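Local coordinates for hypoxanthine phosphoribosyltransferase (Bacillus anthracis, PDB 4QYI), which probably catalyses the transfer of a phosphoribosyl group from phosphoribosyl pyrophosphate to hypoxanthine or guanine in purine salvage, at residues A[33-38]-A[58-62]. Sequence-based numbering, arbitrary orientation.
Sequences FEGEEI and IKNDV
Phe33 is the first residue to abandon helical geometry after helix 15-32, and it opens a type II beta turn that runs to Glu36, closed by Glu36 N to Phe33 O at 3.1 Å. Glu34 (phi/psi -55/128), whose CA-to-CB bond points away from residues 58-62, and Gly35 (73/14) occupy the corners of the turn. Phe33 O also receives Asn60 ND2 at 2.9 Å, a weak, bent bond, while the same ND2 gives a nearly straight hydrogen bond to Glu36 O, again 2.9 Å. With chi1 at m, the Asn60 amide thus reaches across to carbonyls at both ends of the turn. The Glu36 carboxylate turns instead to Asn96. From Glu36 onward the backbone is extended, and two neighbouring parallel strands of the central sheet of the phosphoribosyltransferase fold, 38-43 and 62-71, begin side by side, each following a helix. At Glu37, CA lies 3.4 Å from Asp61 O in a CA-H...O contact; the two acidic side chains run alongside, Glu37 CG to Asp61 CB 3.9 Å, leaving the like-charged Glu37 OE2 and Asp61 OD2 4.5 Å apart. Ile38 N donates to Asp61 O (2.9 Å), and Ile38 pairs with Val62 in a parallel bridge, its O 3.3 Å from Val62 CA. The mt side chain of Ile38 sets CD1 4.0 Å from Asn60 CG and 4.4 Å from Ile58 CG2, with Ile29 of helix 15-32 packing against both isoleucines.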
# COMPACT_ATOMS: atom_id res chain seq x y z
N PHE A 33 17.09 8.85 -13.20
CA PHE A 33 16.68 10.12 -12.62
C PHE A 33 17.69 10.66 -11.66
O PHE A 33 17.35 11.16 -10.58
CB PHE A 33 15.31 9.95 -11.94
CG PHE A 33 14.23 9.55 -12.89
CD1 PHE A 33 13.63 10.50 -13.69
CD2 PHE A 33 13.86 8.22 -13.04
CE1 PHE A 33 12.67 10.14 -14.59
CE2 PHE A 33 12.89 7.85 -13.96
CZ PHE A 33 12.30 8.81 -14.74
N GLU A 34 18.95 10.55 -12.07
CA GLU A 34 20.05 11.02 -11.27
C GLU A 34 19.86 12.49 -10.93
O GLU A 34 19.57 13.31 -11.79
CB GLU A 34 21.36 10.84 -12.04
CG GLU A 34 22.58 11.23 -11.22
CD GLU A 34 23.88 11.12 -12.00
OE1 GLU A 34 23.83 10.73 -13.18
OE2 GLU A 34 24.94 11.43 -11.44
N GLY A 35 19.97 12.82 -9.64
CA GLY A 35 19.83 14.20 -9.18
C GLY A 35 18.42 14.80 -9.17
O GLY A 35 18.28 16.00 -9.00
N GLU A 36 17.38 13.98 -9.30
CA GLU A 36 16.02 14.52 -9.31
C GLU A 36 15.05 13.83 -8.38
O GLU A 36 15.23 12.69 -8.00
CB GLU A 36 15.43 14.48 -10.72
CG GLU A 36 16.32 15.17 -11.75
CD GLU A 36 15.65 15.43 -13.07
OE1 GLU A 36 16.33 15.23 -14.09
OE2 GLU A 36 14.45 15.83 -13.10
N GLU A 37 14.00 14.57 -8.04
CA GLU A 37 12.89 14.07 -7.22
C GLU A 37 12.02 13.21 -8.13
O GLU A 37 12.01 13.40 -9.35
CB GLU A 37 12.06 15.22 -6.69
CG GLU A 37 12.89 16.23 -5.89
CD GLU A 37 12.06 17.40 -5.41
OE1 GLU A 37 10.82 17.28 -5.35
OE2 GLU A 37 12.66 18.45 -5.09
N ILE A 38 11.29 12.26 -7.55
CA ILE A 38 10.42 11.37 -8.30
C ILE A 38 9.08 11.25 -7.62
O ILE A 38 8.99 11.27 -6.40
CB ILE A 38 11.00 9.95 -8.37
CG1 ILE A 38 12.38 9.97 -9.04
CG2 ILE A 38 10.08 9.02 -9.14
CD1 ILE A 38 13.11 8.65 -8.89
N ILE A 58 14.90 3.17 -3.21
CA ILE A 58 15.18 4.37 -4.00
C ILE A 58 15.64 5.46 -3.05
O ILE A 58 14.92 5.86 -2.14
CB ILE A 58 13.96 4.81 -4.81
CG1 ILE A 58 13.63 3.74 -5.85
CG2 ILE A 58 14.23 6.14 -5.51
CD1 ILE A 58 12.29 3.94 -6.54
N LYS A 59 16.82 5.99 -3.31
CA LYS A 59 17.39 7.02 -2.43
C LYS A 59 16.97 8.42 -2.81
O LYS A 59 17.07 9.31 -1.99
CB LYS A 59 18.93 6.94 -2.27
CG LYS A 59 19.50 5.82 -1.37
CD LYS A 59 19.81 4.52 -2.11
CE LYS A 59 21.09 4.74 -2.91
NZ LYS A 59 21.37 3.58 -3.80
N ASN A 60 16.52 8.63 -4.05
CA ASN A 60 16.04 9.94 -4.46
C ASN A 60 14.88 10.37 -3.56
O ASN A 60 14.26 9.53 -2.87
CB ASN A 60 15.47 9.91 -5.88
CG ASN A 60 16.47 9.43 -6.93
OD1 ASN A 60 16.98 8.32 -6.84
ND2 ASN A 60 16.67 10.23 -7.97
N ASP A 61 14.57 11.67 -3.57
CA ASP A 61 13.39 12.17 -2.86
C ASP A 61 12.19 11.61 -3.58
O ASP A 61 11.97 11.92 -4.74
CB ASP A 61 13.21 13.71 -2.91
CG ASP A 61 13.99 14.43 -1.82
OD1 ASP A 61 14.57 13.75 -0.95
OD2 ASP A 61 14.01 15.68 -1.84
N VAL A 62 11.38 10.84 -2.88
CA VAL A 62 10.20 10.25 -3.49
C VAL A 62 8.90 10.73 -2.86
O VAL A 62 8.77 10.80 -1.64
CB VAL A 62 10.27 8.71 -3.37
CG1 VAL A 62 8.95 8.06 -3.76
CG2 VAL A 62 11.40 8.13 -4.23